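Local coordinates for protein pectate lyase 47 (Bacillus sp. TS-47, PDB 1VBL) that cleaves pectate by beta-elimination as a thermostable, calcium-binding lyase of polysaccharide lyase family 1, at residues 313-318 with 340-345; 255-260 with 285-290; 350-355 with 369-374; 320-325 with 385-390. All coordinates share one frame; numbering follows the deposited sequence.

Contact 1: residues 313-318 with 340-345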
loop_
_atom_site.group_PDB
_atom_site.type_symbol
_atom_site.label_atom_id
_atom_site.label_comp_id
_atom_site.label_asym_id
_atom_site.label_seq_id
_atom_site.Cartn_x
_atom_site.Cartn_y
_atom_site.Cartn_z
ATOM N N TYR A 313 -15.135 -2.249 0.179
ATOM C CA TYR A 313 -15.234 -1.388 1.355
ATOM C C TYR A 313 -14.041 -0.439 1.380
ATOM O O TYR A 313 -13.043 -0.666 0.690
ATOM C CB TYR A 313 -15.267 -2.235 2.635
ATOM C CG TYR A 313 -13.929 -2.798 3.059
ATOM C CD1 TYR A 313 -13.062 -2.054 3.860
ATOM C CD2 TYR A 313 -13.525 -4.074 2.659
ATOM C CE1 TYR A 313 -11.827 -2.562 4.254
ATOM C CE2 TYR A 313 -12.285 -4.594 3.049
ATOM C CZ TYR A 313 -11.446 -3.831 3.847
ATOM O OH TYR A 313 -10.232 -4.331 4.251
ATOM N N ALA A 314 -14.140 0.625 2.170
ATOM C CA ALA A 314 -13.053 1.589 2.258
ATOM C C ALA A 314 -12.306 1.469 3.580
ATOM O O ALA A 314 -11.127 1.118 3.603
ATOM C CB ALA A 314 -13.596 3.008 2.092
ATOM N N TRP A 315 -12.998 1.747 4.681
ATOM C CA TRP A 315 -12.377 1.690 5.999
ATOM C C TRP A 315 -12.585 0.367 6.728
ATOM O O TRP A 315 -13.707 0.012 7.100
ATOM C CB TRP A 315 -12.890 2.841 6.864
ATOM C CG TRP A 315 -12.590 4.197 6.289
ATOM C CD1 TRP A 315 -11.577 4.520 5.429
ATOM C CD2 TRP A 315 -13.283 5.418 6.572
ATOM N NE1 TRP A 315 -11.599 5.871 5.159
ATOM C CE2 TRP A 315 -12.635 6.444 5.848
ATOM C CE3 TRP A 315 -14.389 5.744 7.368
ATOM C CZ2 TRP A 315 -13.056 7.779 5.898
ATOM C CZ3 TRP A 315 -14.808 7.071 7.418
ATOM C CH2 TRP A 315 -14.139 8.072 6.685
ATOM N N GLY A 316 -11.487 -0.356 6.926
ATOM C CA GLY A 316 -11.549 -1.629 7.615
ATOM C C GLY A 316 -11.224 -1.445 9.084
ATOM O O GLY A 316 -10.090 -1.121 9.444
ATOM N N VAL A 317 -12.227 -1.638 9.934
ATOM C CA VAL A 317 -12.052 -1.499 11.372
ATOM C C VAL A 317 -11.657 -2.864 11.932
ATOM O O VAL A 317 -12.502 -3.745 12.109
ATOM C CB VAL A 317 -13.355 -1.013 12.042
ATOM C CG1 VAL A 317 -13.173 -0.934 13.552
ATOM C CG2 VAL A 317 -13.743 0.352 11.489
ATOM N N GLY A 318 -10.364 -3.032 12.190
ATOM C CA GLY A 318 -9.864 -4.288 12.713
ATOM C C GLY A 318 -9.690 -4.274 14.216
ATOM O O GLY A 318 -9.975 -3.275 14.880
ATOM N N LEU A 340 -21.938 0.066 3.581
ATOM C CA LEU A 340 -20.897 -0.798 3.031
ATOM C C LEU A 340 -19.519 -0.149 3.034
ATOM O O LEU A 340 -18.516 -0.825 2.836
ATOM C CB LEU A 340 -21.238 -1.187 1.587
ATOM C CG LEU A 340 -22.382 -2.166 1.312
ATOM C CD1 LEU A 340 -23.627 -1.750 2.067
ATOM C CD2 LEU A 340 -22.650 -2.206 -0.185
ATOM N N ILE A 341 -19.469 1.157 3.264
ATOM C CA ILE A 341 -18.200 1.869 3.239
ATOM C C ILE A 341 -17.267 1.454 4.375
ATOM O O ILE A 341 -16.050 1.435 4.209
ATOM C CB ILE A 341 -18.447 3.387 3.240
ATOM C CG1 ILE A 341 -19.305 3.749 2.019
ATOM C CG2 ILE A 341 -17.122 4.140 3.201
ATOM C CD1 ILE A 341 -19.747 5.204 1.955
ATOM N N ILE A 342 -17.840 1.124 5.527
ATOM C CA ILE A 342 -17.047 0.675 6.665
ATOM C C ILE A 342 -17.302 -0.814 6.844
ATOM O O ILE A 342 -18.424 -1.281 6.682
ATOM C CB ILE A 342 -17.444 1.393 7.975
ATOM C CG1 ILE A 342 -17.093 2.880 7.890
ATOM C CG2 ILE A 342 -16.722 0.745 9.163
ATOM C CD1 ILE A 342 -17.464 3.663 9.131
ATOM N N LYS A 343 -16.253 -1.561 7.154
ATOM C CA LYS A 343 -16.387 -2.993 7.369
ATOM C C LYS A 343 -15.622 -3.284 8.650
ATOM O O LYS A 343 -14.532 -2.756 8.855
ATOM C CB LYS A 343 -15.799 -3.765 6.185
ATOM C CG LYS A 343 -16.259 -5.210 6.090
ATOM C CD LYS A 343 -16.017 -5.764 4.692
ATOM C CE LYS A 343 -16.568 -7.175 4.539
ATOM N NZ LYS A 343 -16.376 -7.694 3.156
ATOM N N VAL A 344 -16.196 -4.104 9.522
ATOM C CA VAL A 344 -15.543 -4.412 10.787
ATOM C C VAL A 344 -15.091 -5.864 10.893
ATOM O O VAL A 344 -15.841 -6.784 10.571
ATOM C CB VAL A 344 -16.476 -4.095 11.980
ATOM C CG1 VAL A 344 -15.756 -4.368 13.296
ATOM C CG2 VAL A 344 -16.929 -2.642 11.911
ATOM N N TRP A 345 -13.854 -6.054 11.341
ATOM C CA TRP A 345 -13.289 -7.386 11.513
ATOM C C TRP A 345 -12.798 -7.524 12.955
ATOM O O TRP A 345 -11.618 -7.322 13.241
ATOM C CB TRP A 345 -12.111 -7.608 10.558
ATOM C CG TRP A 345 -12.350 -7.174 9.137
ATOM C CD1 TRP A 345 -12.089 -5.945 8.597
ATOM C CD2 TRP A 345 -12.879 -7.974 8.074
ATOM N NE1 TRP A 345 -12.420 -5.932 7.262
ATOM C CE2 TRP A 345 -12.908 -7.163 6.916
ATOM C CE3 TRP A 345 -13.333 -9.297 7.986
ATOM C CZ2 TRP A 345 -13.372 -7.634 5.683
ATOM C CZ3 TRP A 345 -13.795 -9.765 6.760
ATOM C CH2 TRP A 345 -13.811 -8.932 5.625
#
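Tyr313 lies across Lys343 and Trp345 where two successive turns of the right-handed parallel beta-helix, the fold of pectate lyases of this family, set strand 315-318 beside strand 342-345. Followed outward, the tyrosine meets something at almost every step. Its CB rests 3.5 Å from Leu340 O and also borders Lys343 CB. CG stands between the backbone N and the carbonyl carbon (chi1 76°), which starts the ring beside the lysine: Lys343 CB sits over one ring face, 4.2 Å from the centroid, in a CH-pi contact. CD2 then meets Lys343 CD at 3.6 Å, the two side chains crossing at about a right angle. At the far end CZ and OH each lie 4.1 Å from Trp345 NE1, part of an offset edge-to-face pair in which the indole turns its edge to the tyrosine face, planes 62° apart. That NE1 is buried with no hydrogen-bonding partner. An alanine in place of Tyr313 would probably leave Lys343 CD and the indole edge without the ring they pack against, freeing both side chains to shift into the gap. Gly316 suits the same crowding, since a CB there would fall 3.0 Å from Tyr313 CE1. On the other face of the sheet lie Trp315, Val317, Ile342 and Val344, and Val317 CG2 touches Ile342 CG2 at 3.8 Å. The parallel pairing begins with a shared acceptor: Ile341 O takes hydrogen bonds from both Ala314 N, at 2.9 Å, and Trp315 N.

Contact 2: residues 255-260 with 285-290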
loop_
_atom_site.group_PDB
_atom_site.type_symbol
_atom_site.label_atom_id
_atom_site.label_comp_id
_atom_site.label_asym_id
_atom_site.label_seq_id
_atom_site.Cartn_x
_atom_site.Cartn_y
_atom_site.Cartn_z
ATOM N N THR A 255 -4.101 -0.614 1.098
ATOM C CA THR A 255 -3.255 -0.440 2.272
ATOM C C THR A 255 -3.652 -1.186 3.534
ATOM O O THR A 255 -4.680 -0.913 4.148
ATOM C CB THR A 255 -3.128 1.062 2.619
ATOM O OG1 THR A 255 -2.396 1.723 1.579
ATOM C CG2 THR A 255 -2.406 1.259 3.956
ATOM N N LEU A 256 -2.798 -2.121 3.922
ATOM C CA LEU A 256 -3.003 -2.903 5.126
ATOM C C LEU A 256 -2.160 -2.262 6.230
ATOM O O LEU A 256 -1.007 -1.900 6.004
ATOM C CB LEU A 256 -2.534 -4.339 4.886
ATOM C CG LEU A 256 -2.697 -5.372 6.002
ATOM C CD1 LEU A 256 -4.175 -5.608 6.282
ATOM C CD2 LEU A 256 -2.025 -6.671 5.573
ATOM N N ILE A 257 -2.744 -2.092 7.410
ATOM C CA ILE A 257 -2.017 -1.533 8.549
ATOM C C ILE A 257 -2.228 -2.545 9.674
ATOM O O ILE A 257 -3.275 -2.562 10.323
ATOM C CB ILE A 257 -2.565 -0.146 8.964
ATOM C CG1 ILE A 257 -2.359 0.853 7.813
ATOM C CG2 ILE A 257 -1.847 0.347 10.228
ATOM C CD1 ILE A 257 -2.850 2.266 8.114
ATOM N N GLY A 258 -1.226 -3.395 9.885
ATOM C CA GLY A 258 -1.337 -4.437 10.889
ATOM C C GLY A 258 -1.775 -5.673 10.128
ATOM O O GLY A 258 -2.866 -5.691 9.554
ATOM N N ALA A 259 -0.939 -6.705 10.112
ATOM C CA ALA A 259 -1.255 -7.923 9.368
ATOM C C ALA A 259 -1.825 -9.094 10.165
ATOM O O ALA A 259 -2.152 -10.125 9.578
ATOM C CB ALA A 259 -0.013 -8.391 8.606
ATOM N N SER A 260 -1.965 -8.953 11.479
ATOM C CA SER A 260 -2.474 -10.069 12.275
ATOM C C SER A 260 -3.267 -9.704 13.523
ATOM O O SER A 260 -2.867 -8.833 14.294
ATOM C CB SER A 260 -1.308 -10.975 12.677
ATOM O OG SER A 260 -1.722 -11.932 13.632
ATOM N N ARG A 285 -9.430 -2.052 1.613
ATOM C CA ARG A 285 -8.320 -1.642 2.481
ATOM C C ARG A 285 -7.882 -0.211 2.203
ATOM O O ARG A 285 -6.772 0.021 1.723
ATOM C CB ARG A 285 -7.125 -2.584 2.289
ATOM C CG ARG A 285 -7.431 -4.052 2.560
ATOM C CD ARG A 285 -6.173 -4.894 2.411
ATOM N NE ARG A 285 -6.402 -6.298 2.740
ATOM C CZ ARG A 285 -5.455 -7.232 2.726
ATOM N NH1 ARG A 285 -4.209 -6.915 2.401
ATOM N NH2 ARG A 285 -5.752 -8.486 3.044
ATOM N N LEU A 286 -8.739 0.748 2.543
ATOM C CA LEU A 286 -8.444 2.154 2.283
ATOM C C LEU A 286 -8.411 3.062 3.515
ATOM O O LEU A 286 -8.965 4.158 3.485
ATOM C CB LEU A 286 -9.475 2.707 1.295
ATOM C CG LEU A 286 -9.883 1.780 0.147
ATOM C CD1 LEU A 286 -10.922 2.477 -0.732
ATOM C CD2 LEU A 286 -8.651 1.409 -0.673
ATOM N N PRO A 287 -7.736 2.646 4.600
ATOM C CA PRO A 287 -6.983 1.407 4.798
ATOM C C PRO A 287 -7.748 0.426 5.693
ATOM O O PRO A 287 -8.849 0.725 6.145
ATOM C CB PRO A 287 -5.737 1.905 5.499
ATOM C CG PRO A 287 -6.342 2.875 6.491
ATOM C CD PRO A 287 -7.426 3.605 5.680
ATOM N N ARG A 288 -7.150 -0.740 5.933
ATOM C CA ARG A 288 -7.717 -1.745 6.834
ATOM C C ARG A 288 -6.782 -1.636 8.036
ATOM O O ARG A 288 -5.576 -1.836 7.904
ATOM C CB ARG A 288 -7.622 -3.150 6.249
ATOM C CG ARG A 288 -8.261 -4.217 7.146
ATOM C CD ARG A 288 -7.785 -5.612 6.761
ATOM N NE ARG A 288 -8.553 -6.681 7.405
ATOM C CZ ARG A 288 -8.578 -6.927 8.713
ATOM N NH1 ARG A 288 -7.876 -6.182 9.558
ATOM N NH2 ARG A 288 -9.306 -7.936 9.176
ATOM N N VAL A 289 -7.334 -1.330 9.203
ATOM C CA VAL A 289 -6.510 -1.120 10.392
ATOM C C VAL A 289 -6.679 -2.051 11.585
ATOM O O VAL A 289 -7.788 -2.457 11.917
ATOM C CB VAL A 289 -6.726 0.314 10.927
ATOM C CG1 VAL A 289 -5.811 0.573 12.112
ATOM C CG2 VAL A 289 -6.497 1.327 9.814
ATOM N N ARG A 290 -5.554 -2.351 12.230
ATOM C CA ARG A 290 -5.514 -3.154 13.444
ATOM C C ARG A 290 -4.582 -2.398 14.411
ATOM O O ARG A 290 -3.536 -1.908 13.996
ATOM C CB ARG A 290 -4.896 -4.541 13.200
ATOM C CG ARG A 290 -5.703 -5.529 12.334
ATOM C CD ARG A 290 -4.930 -6.857 12.229
ATOM N NE ARG A 290 -5.697 -7.975 11.670
ATOM C CZ ARG A 290 -5.641 -8.384 10.402
ATOM N NH1 ARG A 290 -4.852 -7.775 9.527
ATOM N NH2 ARG A 290 -6.373 -9.422 10.007
HETATM O O HOH W 1 -5.371 -4.427 9.186
#
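Pro287 and Thr255 form the tight, buried end of this contact, with Pro287 CB only 3.3 Å from Thr255 O and the two side chains lying side by side, pointing the same way. Ile257 extends the buried packing: its CD1 reaches Pro287 CG at 3.9 Å and, a little farther off, Val289 CG2. Backbone bonds hold the two segments together here, among them Arg288 N to Thr255 O and Ile257 N to Arg288 O. This is parallel pairing between consecutive turns of the beta-helix, strand 253-257 beside strand 288-289, with Ile257 and Val289 on the inward face and Leu256 and Arg288 on the other. That second side is more polar and, at Leu256, Arg285 and Arg290, more open, though Arg288 itself is buried. Leu256 lies alongside Arg288, CD1 to CD 3.6 Å, and the same CD1 stands over one face of the Arg285 guanidinium, toward its rim. Leu256 N is hydrogen-bonded to Asp233 OD1; Asp233 is also a calcium ligand. Beyond the strands the extended side chain of Arg290 reaches Gly258: NH1 donates to Gly258 O at 2.9 Å, the oxygen lying in the guanidinium plane. Gly258 has backbone angles that call for glycine, and a CB would clash with Arg290 CB. Arg288 NH1 sits over the centre of the Arg290 guanidinium, 3.2 Å above its plane, while Ser260 CA comes over the opposite face, toward its rim. Asp261, in a salt bridge with Arg290 NE, would probably ease the repulsion between the two cations. Water 1 accepts from Arg288 NH1 at 3.1 Å and lies 2.8 Å from Gly258 O, one of several acceptors competing for its protons.

Contact 3: residues 350-355 with 369-374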
loop_
_atom_site.group_PDB
_atom_site.type_symbol
_atom_site.label_atom_id
_atom_site.label_comp_id
_atom_site.label_asym_id
_atom_site.label_seq_id
_atom_site.Cartn_x
_atom_site.Cartn_y
_atom_site.Cartn_z
ATOM N N GLU A 350 -15.513 -2.287 18.757
ATOM C CA GLU A 350 -14.355 -1.429 18.568
ATOM C C GLU A 350 -14.807 0.021 18.628
ATOM O O GLU A 350 -15.997 0.318 18.503
ATOM C CB GLU A 350 -13.691 -1.708 17.220
ATOM C CG GLU A 350 -13.115 -3.113 17.059
ATOM C CD GLU A 350 -12.047 -3.448 18.091
ATOM O OE1 GLU A 350 -11.518 -2.518 18.740
ATOM O OE2 GLU A 350 -11.728 -4.648 18.242
ATOM N N SER A 351 -13.859 0.925 18.830
ATOM C CA SER A 351 -14.177 2.340 18.893
ATOM C C SER A 351 -13.463 3.072 17.768
ATOM O O SER A 351 -12.349 2.716 17.386
ATOM C CB SER A 351 -13.726 2.938 20.230
ATOM O OG SER A 351 -14.427 2.369 21.321
ATOM N N MET A 352 -14.120 4.082 17.222
ATOM C CA MET A 352 -13.516 4.894 16.180
ATOM C C MET A 352 -14.239 6.221 16.213
ATOM O O MET A 352 -15.351 6.321 16.732
ATOM C CB MET A 352 -13.652 4.240 14.793
ATOM C CG MET A 352 -14.931 4.547 14.021
ATOM S SD MET A 352 -14.894 3.901 12.305
ATOM C CE MET A 352 -14.172 5.271 11.418
ATOM N N TYR A 353 -13.592 7.255 15.705
ATOM C CA TYR A 353 -14.245 8.541 15.659
ATOM C C TYR A 353 -14.306 8.926 14.199
ATOM O O TYR A 353 -13.381 8.653 13.432
ATOM C CB TYR A 353 -13.485 9.603 16.450
ATOM C CG TYR A 353 -14.292 10.869 16.566
ATOM C CD1 TYR A 353 -15.493 10.885 17.278
ATOM C CD2 TYR A 353 -13.899 12.033 15.915
ATOM C CE1 TYR A 353 -16.282 12.028 17.333
ATOM C CE2 TYR A 353 -14.682 13.184 15.962
ATOM C CZ TYR A 353 -15.872 13.174 16.672
ATOM O OH TYR A 353 -16.658 14.306 16.711
ATOM N N GLU A 354 -15.409 9.550 13.816
ATOM C CA GLU A 354 -15.609 9.954 12.440
ATOM C C GLU A 354 -16.460 11.209 12.424
ATOM O O GLU A 354 -17.445 11.309 13.159
ATOM C CB GLU A 354 -16.323 8.840 11.675
ATOM C CG GLU A 354 -16.713 9.223 10.261
ATOM C CD GLU A 354 -18.192 9.045 9.995
ATOM O OE1 GLU A 354 -18.912 8.570 10.899
ATOM O OE2 GLU A 354 -18.635 9.379 8.876
ATOM N N THR A 355 -16.080 12.166 11.588
ATOM C CA THR A 355 -16.836 13.402 11.486
ATOM C C THR A 355 -16.563 14.092 10.155
ATOM O O THR A 355 -15.521 13.878 9.536
ATOM C CB THR A 355 -16.476 14.369 12.633
ATOM O OG1 THR A 355 -17.413 15.451 12.654
ATOM C CG2 THR A 355 -15.070 14.930 12.445
ATOM N N ASP A 369 -23.210 10.245 8.617
ATOM C CA ASP A 369 -22.550 9.598 9.744
ATOM C C ASP A 369 -22.347 8.154 9.290
ATOM O O ASP A 369 -23.261 7.332 9.388
ATOM C CB ASP A 369 -23.456 9.631 10.978
ATOM C CG ASP A 369 -22.774 9.090 12.220
ATOM O OD1 ASP A 369 -21.852 8.261 12.081
ATOM O OD2 ASP A 369 -23.169 9.482 13.339
ATOM N N LEU A 370 -21.161 7.847 8.774
ATOM C CA LEU A 370 -20.886 6.501 8.289
ATOM C C LEU A 370 -20.918 5.442 9.382
ATOM O O LEU A 370 -21.284 4.297 9.120
ATOM C CB LEU A 370 -19.542 6.459 7.551
ATOM C CG LEU A 370 -19.514 7.179 6.195
ATOM C CD1 LEU A 370 -18.178 6.936 5.514
ATOM C CD2 LEU A 370 -20.653 6.673 5.309
ATOM N N VAL A 371 -20.532 5.807 10.600
ATOM C CA VAL A 371 -20.562 4.842 11.692
ATOM C C VAL A 371 -22.015 4.464 11.968
ATOM O O VAL A 371 -22.341 3.287 12.113
ATOM C CB VAL A 371 -19.931 5.408 12.987
ATOM C CG1 VAL A 371 -20.172 4.449 14.140
ATOM C CG2 VAL A 371 -18.432 5.611 12.793
ATOM N N ALA A 372 -22.884 5.467 12.038
ATOM C CA ALA A 372 -24.304 5.227 12.282
ATOM C C ALA A 372 -24.877 4.426 11.118
ATOM O O ALA A 372 -25.661 3.495 11.311
ATOM C CB ALA A 372 -25.049 6.554 12.421
ATOM N N SER A 373 -24.477 4.791 9.904
ATOM C CA SER A 373 -24.951 4.097 8.716
ATOM C C SER A 373 -24.573 2.619 8.794
ATOM O O SER A 373 -25.385 1.739 8.506
ATOM C CB SER A 373 -24.347 4.730 7.461
ATOM O OG SER A 373 -24.749 4.027 6.304
ATOM N N TYR A 374 -23.333 2.352 9.190
ATOM C CA TYR A 374 -22.859 0.982 9.319
ATOM C C TYR A 374 -23.670 0.226 10.375
ATOM O O TYR A 374 -24.161 -0.871 10.122
ATOM C CB TYR A 374 -21.377 0.967 9.716
ATOM C CG TYR A 374 -20.913 -0.383 10.209
ATOM C CD1 TYR A 374 -20.521 -1.380 9.318
ATOM C CD2 TYR A 374 -20.942 -0.689 11.568
ATOM C CE1 TYR A 374 -20.175 -2.653 9.772
ATOM C CE2 TYR A 374 -20.603 -1.953 12.029
ATOM C CZ TYR A 374 -20.222 -2.929 11.125
ATOM O OH TYR A 374 -19.906 -4.186 11.582
#
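Glu354 aims its carboxylate at the first turn of helix 370-377, its side chain crossing that of Leu370 at about a right angle. CG is anti to the backbone N (chi1 174°), and a bend at chi2 sets CD near the helix start, where both oxygens meet amide hydrogens. OE2 accepts from Leu370 N at 3.0 Å on its syn side, whereas OE1 is met by Val371 N, at 3.2 Å, from above the carboxylate plane. Asp369 occupies the N-cap position, and its OD1 takes the Ala372 N-H at 3.0 Å. The two acids therefore crowd together, OE1 to OD1 3.2 Å, with their carboxylate planes 56° apart; the helix N-terminus and Lys384, which forms salt bridges with both, probably offset the repulsion. Thr357 adds a bond to Glu354 OE2. Beside this polar cluster Met352 and Val371 reach toward each other tip to tip, CG to CG2 3.9 Å. The helical segment 370-374 runs at 119° to strand 351-355, with their axes 9.2 Å apart at closest approach. The helix packs against two further beta-helix strands as well, with Leu370 on Trp315 of strand 315-318 and on Ile342 of strand 342-345, and Tyr374 on Val344.

Contact 4: residues 320-325 with 385-390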
loop_
_atom_site.group_PDB
_atom_site.type_symbol
_atom_site.label_atom_id
_atom_site.label_comp_id
_atom_site.label_asym_id
_atom_site.label_seq_id
_atom_site.Cartn_x
_atom_site.Cartn_y
_atom_site.Cartn_z
ATOM N N PHE A 320 -8.715 -3.862 17.902
ATOM C CA PHE A 320 -8.078 -2.809 18.676
ATOM C C PHE A 320 -7.686 -1.567 17.890
ATOM O O PHE A 320 -6.830 -0.804 18.330
ATOM C CB PHE A 320 -6.844 -3.362 19.394
ATOM C CG PHE A 320 -7.114 -4.603 20.192
ATOM C CD1 PHE A 320 -6.787 -5.856 19.684
ATOM C CD2 PHE A 320 -7.732 -4.523 21.436
ATOM C CE1 PHE A 320 -7.069 -7.014 20.403
ATOM C CE2 PHE A 320 -8.021 -5.678 22.166
ATOM C CZ PHE A 320 -7.690 -6.926 21.648
ATOM N N SER A 321 -8.307 -1.356 16.737
ATOM C CA SER A 321 -7.978 -0.188 15.934
ATOM C C SER A 321 -8.526 1.081 16.577
ATOM O O SER A 321 -9.520 1.046 17.308
ATOM C CB SER A 321 -8.539 -0.342 14.517
ATOM O OG SER A 321 -9.926 -0.639 14.551
ATOM N N GLN A 322 -7.864 2.201 16.318
ATOM C CA GLN A 322 -8.300 3.477 16.858
ATOM C C GLN A 322 -8.305 4.498 15.729
ATOM O O GLN A 322 -7.531 5.459 15.723
ATOM C CB GLN A 322 -7.376 3.927 17.991
ATOM C CG GLN A 322 -7.419 3.022 19.219
ATOM C CD GLN A 322 -6.590 3.560 20.372
ATOM O OE1 GLN A 322 -6.864 4.640 20.897
ATOM N NE2 GLN A 322 -5.570 2.808 20.769
ATOM N N ILE A 323 -9.185 4.272 14.765
ATOM C CA ILE A 323 -9.302 5.168 13.624
ATOM C C ILE A 323 -9.971 6.481 14.020
ATOM O O ILE A 323 -10.956 6.491 14.755
ATOM C CB ILE A 323 -10.131 4.511 12.497
ATOM C CG1 ILE A 323 -9.378 3.298 11.946
ATOM C CG2 ILE A 323 -10.423 5.532 11.395
ATOM C CD1 ILE A 323 -10.224 2.391 11.069
ATOM N N TYR A 324 -9.417 7.586 13.537
ATOM C CA TYR A 324 -9.973 8.911 13.788
ATOM C C TYR A 324 -10.063 9.523 12.391
ATOM O O TYR A 324 -9.060 9.963 11.831
ATOM C CB TYR A 324 -9.033 9.725 14.689
ATOM C CG TYR A 324 -9.657 10.971 15.291
ATOM C CD1 TYR A 324 -9.956 12.083 14.499
ATOM C CD2 TYR A 324 -9.953 11.035 16.656
ATOM C CE1 TYR A 324 -10.534 13.232 15.054
ATOM C CE2 TYR A 324 -10.530 12.177 17.220
ATOM C CZ TYR A 324 -10.817 13.270 16.415
ATOM O OH TYR A 324 -11.382 14.397 16.971
ATOM N N ALA A 325 -11.270 9.519 11.826
ATOM C CA ALA A 325 -11.506 10.027 10.475
ATOM C C ALA A 325 -12.159 11.407 10.456
ATOM O O ALA A 325 -13.167 11.635 11.120
ATOM C CB ALA A 325 -12.372 9.033 9.701
ATOM N N GLU A 385 -16.692 7.232 19.399
ATOM C CA GLU A 385 -16.242 7.950 20.577
ATOM C C GLU A 385 -14.780 8.341 20.421
ATOM O O GLU A 385 -14.031 7.708 19.676
ATOM C CB GLU A 385 -16.416 7.076 21.825
ATOM C CG GLU A 385 -15.408 5.944 21.935
ATOM C CD GLU A 385 -15.561 5.147 23.217
ATOM O OE1 GLU A 385 -15.762 5.766 24.284
ATOM O OE2 GLU A 385 -15.464 3.903 23.160
ATOM N N VAL A 386 -14.384 9.392 21.126
ATOM C CA VAL A 386 -13.010 9.870 21.079
ATOM C C VAL A 386 -12.182 9.196 22.164
ATOM O O VAL A 386 -12.426 9.403 23.353
ATOM C CB VAL A 386 -12.946 11.396 21.292
ATOM C CG1 VAL A 386 -11.498 11.860 21.314
ATOM C CG2 VAL A 386 -13.721 12.110 20.191
ATOM N N THR A 387 -11.218 8.379 21.754
ATOM C CA THR A 387 -10.344 7.693 22.702
ATOM C C THR A 387 -8.969 8.350 22.692
ATOM O O THR A 387 -8.152 8.128 23.584
ATOM C CB THR A 387 -10.189 6.199 22.359
ATOM O OG1 THR A 387 -9.850 6.056 20.975
ATOM C CG2 THR A 387 -11.482 5.448 22.649
ATOM N N TRP A 388 -8.722 9.153 21.663
ATOM C CA TRP A 388 -7.467 9.880 21.526
ATOM C C TRP A 388 -7.727 11.079 20.624
ATOM O O TRP A 388 -8.705 11.100 19.875
ATOM C CB TRP A 388 -6.370 8.990 20.926
ATOM C CG TRP A 388 -6.605 8.570 19.497
ATOM C CD1 TRP A 388 -7.574 7.732 19.037
ATOM C CD2 TRP A 388 -5.831 8.957 18.351
ATOM N NE1 TRP A 388 -7.455 7.567 17.677
ATOM C CE2 TRP A 388 -6.393 8.308 17.230
ATOM C CE3 TRP A 388 -4.716 9.788 18.163
ATOM C CZ2 TRP A 388 -5.879 8.462 15.935
ATOM C CZ3 TRP A 388 -4.202 9.941 16.871
ATOM C CH2 TRP A 388 -4.788 9.278 15.776
ATOM N N LYS A 389 -6.859 12.079 20.701
ATOM C CA LYS A 389 -7.024 13.271 19.885
ATOM C C LYS A 389 -5.773 13.496 19.045
ATOM O O LYS A 389 -4.688 13.720 19.585
ATOM C CB LYS A 389 -7.272 14.485 20.785
ATOM C CG LYS A 389 -8.263 14.205 21.908
ATOM C CD LYS A 389 -9.620 14.839 21.666
ATOM C CE LYS A 389 -9.584 16.333 21.933
ATOM N NZ LYS A 389 -10.955 16.911 21.960
ATOM N N PRO A 390 -5.907 13.421 17.710
ATOM C CA PRO A 390 -4.768 13.626 16.807
ATOM C C PRO A 390 -4.197 15.024 17.010
ATOM O O PRO A 390 -4.940 16.006 17.031
ATOM C CB PRO A 390 -5.387 13.474 15.420
ATOM C CG PRO A 390 -6.546 12.561 15.660
ATOM C CD PRO A 390 -7.122 13.088 16.948
HETATM O O HOH W 2 -10.190 6.289 17.471
#
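Tyr324, Trp388 and Gln322 carry this contact, in which the irregular segment 385-390 lies over the outer side of strand 322-332 of the parallel beta-helix. In Tyr324 CG is anti to the backbone N (chi1 -166°), which starts the ring toward the loop; Pro390 CD stands over the ring centre, 3.4 Å from the centroid, a close CH-pi contact. The proline and tyrosine side chains cross at about a right angle. The same tyrosine turns an edge to the face of the Trp388 indole, planes 73° apart, while its CB touches Trp388 CZ2 at 3.6 Å. Around the rest of the ring, Val386 CG1 approaches the edge at CE2, 4.2 Å away, and Trp388 O also lies close to CE2, at 3.4 Å. An alanine in place of Tyr324 would keep the CB contacts, but without the ring Pro390 CD and Val386 CG1 would probably lose what they pack on, and the indole face the edge turned to it, opening a gap under the loop. Outside the contact, Tyr324 also meets the ring of Tyr353 on the next turn. Gln322 serves the loop partly through its backbone. Its CB packs against the indole near NE1, and its OE1 lies 3.3 Å from Thr387 OG1, a weak hydrogen bond that is not settled. The one N-H of Trp388 NE1 is shared, weakly, between Gln322 O, 2.9 Å away at a bent 129°, and water 2 at 3.0 Å. Water 2 in turn donates a hydrogen bond to Ile323 O, 2.8 Å away.

In the fold
All four contacts involve the parallel beta-helix: contacts 1 and 2 join its turns, and contacts 3 and 4 attach a helix and a loop to it. Contact 2 comes first along the chain and closes before the others open; contacts 1 and 4 then alternate their segments, and contact 3 falls wholly between the two segments of contact 4. Strands 253-257, 288-289, 315-318 and 342-345 form one parallel sheet, so contacts 2 and 1, with centres about 10 Å apart, are its two outer pairings. Contacts 3 and 4, about 11 Å apart, draw on neighbouring strands of another face, 351-361 and 322-332. Contact 2 lies beside the calcium site, contacts 3 and 4 away from it.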